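Local coordinates for protein vacuolar aminopeptidase 1 (Saccharomyces cerevisiae, PDB 5JGF) that removes N-terminal amino acids, preferably neutral or hydrophobic ones, from peptides in the yeast vacuole as a zinc-dependent, dodecameric M18 peptidase, at residues 64-69 with 304-309; 96-101 with 237-242. One frame throughout, in Å; residues are numbered along the deposited sequence.

Interaction 1 (64-69 with 304-309)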
loop_
_atom_site.group_PDB
_atom_site.type_symbol
_atom_site.label_atom_id
_atom_site.label_comp_id
_atom_site.label_asym_id
_atom_site.label_seq_id
_atom_site.Cartn_x
_atom_site.Cartn_y
_atom_site.Cartn_z
ATOM N N ILE D 64 24.617 30.145 -43.775
ATOM C CA ILE D 64 24.538 28.969 -42.927
ATOM C C ILE D 64 25.345 29.185 -41.663
ATOM O O ILE D 64 26.410 29.802 -41.691
ATOM C CB ILE D 64 25.086 27.727 -43.662
ATOM C CG1 ILE D 64 24.277 27.487 -44.938
ATOM C CG2 ILE D 64 25.021 26.499 -42.751
ATOM C CD1 ILE D 64 24.834 26.387 -45.818
ATOM N N ARG D 65 24.825 28.686 -40.548
ATOM C CA ARG D 65 25.516 28.795 -39.278
ATOM C C ARG D 65 25.692 27.391 -38.710
ATOM O O ARG D 65 24.745 26.605 -38.697
ATOM C CB ARG D 65 24.708 29.644 -38.291
ATOM C CG ARG D 65 25.332 29.703 -36.897
ATOM C CD ARG D 65 24.492 30.527 -35.938
ATOM N NE ARG D 65 24.412 31.927 -36.343
ATOM C CZ ARG D 65 23.706 32.852 -35.702
ATOM N NH1 ARG D 65 23.009 32.529 -34.617
ATOM N NH2 ARG D 65 23.698 34.104 -36.145
ATOM N N ASN D 66 26.910 27.073 -38.277
ATOM C CA ASN D 66 27.204 25.773 -37.668
ATOM C C ASN D 66 26.975 24.590 -38.607
ATOM O O ASN D 66 27.115 23.436 -38.201
ATOM C CB ASN D 66 26.337 25.600 -36.412
ATOM C CG ASN D 66 26.880 24.549 -35.462
ATOM O OD1 ASN D 66 27.975 24.697 -34.926
ATOM N ND2 ASN D 66 26.111 23.481 -35.247
ATOM N N GLY D 67 26.626 24.879 -39.858
ATOM C CA GLY D 67 26.363 23.823 -40.822
ATOM C C GLY D 67 25.026 23.132 -40.588
ATOM O O GLY D 67 24.721 22.133 -41.234
ATOM N N THR D 68 24.218 23.675 -39.678
ATOM C CA THR D 68 22.922 23.080 -39.342
ATOM C C THR D 68 21.785 24.095 -39.196
ATOM O O THR D 68 20.663 23.725 -38.849
ATOM C CB THR D 68 23.013 22.311 -38.005
ATOM O OG1 THR D 68 23.372 23.226 -36.959
ATOM C CG2 THR D 68 24.060 21.215 -38.078
ATOM N N ASN D 69 22.081 25.363 -39.461
ATOM C CA ASN D 69 21.123 26.463 -39.322
ATOM C C ASN D 69 21.253 27.264 -40.624
ATOM O O ASN D 69 22.294 27.868 -40.883
ATOM C CB ASN D 69 21.554 27.285 -38.098
ATOM C CG ASN D 69 20.613 28.434 -37.748
ATOM O OD1 ASN D 69 20.982 29.293 -36.945
ATOM N ND2 ASN D 69 19.412 28.453 -38.315
ATOM N N THR D 304 20.334 27.492 -28.251
ATOM C CA THR D 304 21.695 27.276 -28.742
ATOM C C THR D 304 21.873 28.347 -29.814
ATOM O O THR D 304 20.892 28.953 -30.250
ATOM C CB THR D 304 21.881 25.896 -29.405
ATOM O OG1 THR D 304 21.106 25.834 -30.607
ATOM C CG2 THR D 304 21.449 24.772 -28.455
ATOM N N ARG D 305 23.101 28.588 -30.252
ATOM C CA ARG D 305 23.294 29.620 -31.262
ATOM C C ARG D 305 22.702 29.225 -32.610
ATOM O O ARG D 305 22.360 30.092 -33.412
ATOM C CB ARG D 305 24.779 29.961 -31.411
ATOM C CG ARG D 305 25.584 28.969 -32.209
ATOM C CD ARG D 305 27.043 29.391 -32.261
ATOM N NE ARG D 305 27.788 28.552 -33.187
ATOM C CZ ARG D 305 28.317 28.984 -34.324
ATOM N NH1 ARG D 305 28.199 30.255 -34.677
ATOM N NH2 ARG D 305 28.941 28.131 -35.123
ATOM N N GLN D 306 22.558 27.921 -32.849
ATOM C CA GLN D 306 22.006 27.446 -34.113
ATOM C C GLN D 306 20.511 27.131 -34.021
ATOM O O GLN D 306 19.909 26.644 -34.976
ATOM C CB GLN D 306 22.780 26.215 -34.615
ATOM C CG GLN D 306 22.782 25.015 -33.668
ATOM C CD GLN D 306 23.988 24.979 -32.734
ATOM O OE1 GLN D 306 24.065 24.138 -31.833
ATOM N NE2 GLN D 306 24.935 25.880 -32.951
ATOM N N GLY D 307 19.923 27.413 -32.862
ATOM C CA GLY D 307 18.502 27.190 -32.660
ATOM C C GLY D 307 17.750 28.497 -32.844
ATOM O O GLY D 307 18.370 29.545 -33.037
ATOM N N ALA D 308 16.422 28.451 -32.774
ATOM C CA ALA D 308 15.611 29.656 -32.954
ATOM C C ALA D 308 16.000 30.805 -32.033
ATOM O O ALA D 308 15.942 31.964 -32.433
ATOM C CB ALA D 308 14.129 29.330 -32.773
ATOM N N LYS D 309 16.392 30.492 -30.801
ATOM C CA LYS D 309 16.766 31.539 -29.860
ATOM C C LYS D 309 18.121 32.161 -30.196
ATOM O O LYS D 309 18.485 33.192 -29.630
ATOM C CB LYS D 309 16.762 30.986 -28.429
ATOM C CG LYS D 309 15.378 30.519 -27.964
ATOM C CD LYS D 309 15.421 29.925 -26.559
ATOM C CE LYS D 309 14.062 29.371 -26.135
ATOM N NZ LYS D 309 13.027 30.435 -25.972
HETATM O O HOH W 1 27.549 25.950 -31.879
HETATM O O HOH W 2 29.364 28.452 -37.886
HETATM O O HOH W 3 19.549 30.882 -35.228
#
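Arg65, the last residue of strand 58-65, crosses Arg305 and grips its backbone. CG leaves CB anti to the backbone N and sits over one face of the Arg305 guanidinium, off toward its rim, 3.7 Å from Arg305 NH1. CD lies 3.3 Å from Arg305 O. The bend at chi3 (-64°) turns NE off the line of the chain, with Arg65 NE 4.0 Å from Arg305 O; beyond it Arg65 NH1 donates to Arg305 O at 2.8 Å, with that oxygen in the guanidinium plane. NH1 also reaches Gly310 O, while NH2 is salt-bridged to Glu46. The two guanidinium planes are nearly parallel.

Beside them the amides of Asn66 and Gln306 stack, planes 13° apart; Gln306 OE1 takes a hydrogen bond from Asn297 ND2, which helps hold its amide. Asn66 ND2 donates to Thr68 OG1, also hydrogen-bonded to Asp296 OD1, in the classic beta bulge where Thr68 and Asn69 both face Arg65.

Segment 304-309 lies in the loop between strand 289-295 and helix 312-324, which also carries the zinc-binding Glu298 and Glu299. Arg305 NH1 bonds to Gly424 O of the second subunit and Asn66 OD1 to Arg426 NH1 of that subunit. Three arginines, Arg65, Arg305 and Arg426 of the second subunit, gather here, and Glu46 with the carbonyls bonded to Arg65 and Arg305 would offset part of their repulsion.

Interaction 2 (96-101 with 237-242); sequences TVKLKP and DLDLFD
Val97 and Leu240 form an antiparallel hydrogen-bonded pair, in which Leu240 N donates to Val97 O at 2.8 Å. Farther along the ladder Leu99 N donates to Leu238 O at 3.1 Å. Between these bonds Lys98 and Asp239 make a non-hydrogen-bonded pair, and Asp239 CA sends a CA-H...O contact to Val97 O.

The ionic contacts lie on the Lys98 side of the sheet and form a salt-bridge network. Lys98 bends at chi2 (-75°) and runs alongside Asp239, both side chains pointing the same way. Lys98 NZ makes salt bridges to two aspartates: it meets the syn lone pair of Asp239 OD2 at 2.7 Å, and approaches Asp237 OD1 on its syn side at 3.1 Å, 28° out of the Asp237 carboxylate plane. Water 4 accepts from NZ and donates to Asp237 OD2, which is also bonded to Tyr26. An alanine in place of Lys98 would probably leave the neighbouring carboxylates of Asp237 and Asp239 without their shared positive mate.

Apolar contacts occupy the face of Val97 and Leu240, whose CB atoms are 4.0 Å apart. Leu99 crosses Leu240 at about a right angle, its CD1 4.0 Å from Leu240 CG, and Ile134 touches Leu99, Leu238 and Leu240.

These strands are neighbours in the six-stranded antiparallel sheet, flanked by strands 112-119 and 132-140. One ammonium shared by two carboxylates would balance part of their negative charge and tie Lys98 to both aspartates, while aliphatic packing joins the strands on the face of Val97 and Leu240.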
loop_
_atom_site.group_PDB
_atom_site.type_symbol
_atom_site.label_atom_id
_atom_site.label_comp_id
_atom_site.label_asym_id
_atom_site.label_seq_id
_atom_site.Cartn_x
_atom_site.Cartn_y
_atom_site.Cartn_z
ATOM N N THR D 96 17.127 11.659 -32.872
ATOM C CA THR D 96 18.113 10.724 -33.374
ATOM C C THR D 96 18.944 10.158 -32.231
ATOM O O THR D 96 18.614 10.338 -31.056
ATOM C CB THR D 96 19.034 11.414 -34.423
ATOM O OG1 THR D 96 19.852 10.434 -35.065
ATOM C CG2 THR D 96 19.929 12.457 -33.762
ATOM N N VAL D 97 20.013 9.455 -32.586
ATOM C CA VAL D 97 20.919 8.864 -31.607
ATOM C C VAL D 97 22.313 9.348 -31.989
ATOM O O VAL D 97 22.716 9.245 -33.146
ATOM C CB VAL D 97 20.851 7.317 -31.649
ATOM C CG1 VAL D 97 21.913 6.720 -30.748
ATOM C CG2 VAL D 97 19.471 6.854 -31.209
ATOM N N LYS D 98 23.039 9.886 -31.015
ATOM C CA LYS D 98 24.374 10.431 -31.255
ATOM C C LYS D 98 25.488 9.567 -30.689
ATOM O O LYS D 98 25.389 9.090 -29.561
ATOM C CB LYS D 98 24.488 11.818 -30.609
ATOM C CG LYS D 98 23.566 12.885 -31.170
ATOM C CD LYS D 98 24.070 13.356 -32.519
ATOM C CE LYS D 98 23.342 14.605 -32.991
ATOM N NZ LYS D 98 23.953 15.101 -34.258
ATOM N N LEU D 99 26.554 9.362 -31.458
ATOM C CA LEU D 99 27.677 8.606 -30.921
ATOM C C LEU D 99 28.251 9.489 -29.821
ATOM O O LEU D 99 28.275 10.712 -29.955
ATOM C CB LEU D 99 28.752 8.363 -31.984
ATOM C CG LEU D 99 28.728 7.002 -32.673
ATOM C CD1 LEU D 99 27.487 6.894 -33.545
ATOM C CD2 LEU D 99 29.986 6.832 -33.509
ATOM N N LYS D 100 28.700 8.882 -28.730
ATOM C CA LYS D 100 29.277 9.652 -27.637
ATOM C C LYS D 100 30.675 10.135 -28.030
ATOM O O LYS D 100 31.264 9.622 -28.979
ATOM C CB LYS D 100 29.344 8.789 -26.373
ATOM C CG LYS D 100 28.002 8.677 -25.654
ATOM C CD LYS D 100 28.024 7.611 -24.573
ATOM C CE LYS D 100 26.732 7.628 -23.759
ATOM N NZ LYS D 100 26.401 6.251 -23.279
ATOM N N PRO D 101 31.207 11.149 -27.322
ATOM C CA PRO D 101 32.543 11.695 -27.599
ATOM C C PRO D 101 33.545 10.551 -27.716
ATOM O O PRO D 101 34.465 10.582 -28.536
ATOM C CB PRO D 101 32.794 12.592 -26.394
ATOM C CG PRO D 101 31.432 13.157 -26.146
ATOM C CD PRO D 101 30.537 11.929 -26.265
ATOM N N ASP D 237 30.858 14.186 -35.538
ATOM C CA ASP D 237 29.525 14.348 -34.968
ATOM C C ASP D 237 28.663 13.436 -35.831
ATOM O O ASP D 237 28.169 13.846 -36.881
ATOM C CB ASP D 237 29.073 15.807 -35.104
ATOM C CG ASP D 237 27.700 16.061 -34.505
ATOM O OD1 ASP D 237 27.049 15.096 -34.053
ATOM O OD2 ASP D 237 27.267 17.236 -34.496
ATOM N N LEU D 238 28.505 12.190 -35.390
ATOM C CA LEU D 238 27.738 11.202 -36.142
ATOM C C LEU D 238 26.448 10.769 -35.454
ATOM O O LEU D 238 26.376 10.721 -34.225
ATOM C CB LEU D 238 28.603 9.962 -36.401
ATOM C CG LEU D 238 29.978 10.202 -37.041
ATOM C CD1 LEU D 238 30.692 8.866 -37.249
ATOM C CD2 LEU D 238 29.807 10.930 -38.367
ATOM N N ASP D 239 25.442 10.457 -36.271
ATOM C CA ASP D 239 24.132 9.998 -35.809
ATOM C C ASP D 239 23.963 8.543 -36.211
ATOM O O ASP D 239 24.671 8.035 -37.083
ATOM C CB ASP D 239 22.971 10.692 -36.535
ATOM C CG ASP D 239 22.878 12.172 -36.282
ATOM O OD1 ASP D 239 21.942 12.766 -36.856
ATOM O OD2 ASP D 239 23.697 12.739 -35.538
ATOM N N LEU D 240 22.993 7.896 -35.575
ATOM C CA LEU D 240 22.586 6.546 -35.930
ATOM C C LEU D 240 21.142 6.837 -36.314
ATOM O O LEU D 240 20.439 7.549 -35.592
ATOM C CB LEU D 240 22.633 5.588 -34.741
ATOM C CG LEU D 240 24.010 5.078 -34.330
ATOM C CD1 LEU D 240 23.816 3.924 -33.350
ATOM C CD2 LEU D 240 24.792 4.595 -35.559
ATOM N N PHE D 241 20.701 6.313 -37.452
ATOM C CA PHE D 241 19.347 6.577 -37.925
ATOM C C PHE D 241 18.784 5.390 -38.693
ATOM O O PHE D 241 19.531 4.528 -39.149
ATOM C CB PHE D 241 19.383 7.802 -38.837
ATOM C CG PHE D 241 20.484 7.745 -39.857
ATOM C CD1 PHE D 241 20.358 6.955 -40.997
ATOM C CD2 PHE D 241 21.677 8.429 -39.644
ATOM C CE1 PHE D 241 21.409 6.844 -41.914
ATOM C CE2 PHE D 241 22.735 8.327 -40.552
ATOM C CZ PHE D 241 22.601 7.532 -41.689
ATOM N N ASP D 242 17.461 5.364 -38.839
ATOM C CA ASP D 242 16.779 4.290 -39.559
ATOM C C ASP D 242 17.091 4.415 -41.051
ATOM O O ASP D 242 16.888 5.478 -41.640
ATOM C CB ASP D 242 15.261 4.401 -39.351
ATOM C CG ASP D 242 14.514 3.146 -39.770
ATOM O OD1 ASP D 242 15.030 2.387 -40.618
ATOM O OD2 ASP D 242 13.399 2.924 -39.259
HETATM O O HOH W 4 25.313 17.432 -32.692
HETATM O O HOH W 5 29.611 11.686 -32.675
HETATM O O HOH W 6 27.693 13.024 -32.247
#

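Overall arrangement
From the N terminus, the chain enters interaction 1 at 64-69, where strand 58-65 turns into strand 69-76 of the nine-stranded mixed sheet. It continues through strand 86-91, which carries the zinc ligand His91, to 96-101 in the antiparallel six-strand sheet. Strand 233-242 returns there, so interaction 2 closes an inner loop with 135 residues between its segments. The chain then rejoins the mixed sheet at strand 289-295. In the loop that follows, residues 304-309 close the outer loop, with 234 residues between its segments. One loop therefore lies within the other, without crossing. Their centres are 18 Å apart and they do not touch, yet both reach the second subunit.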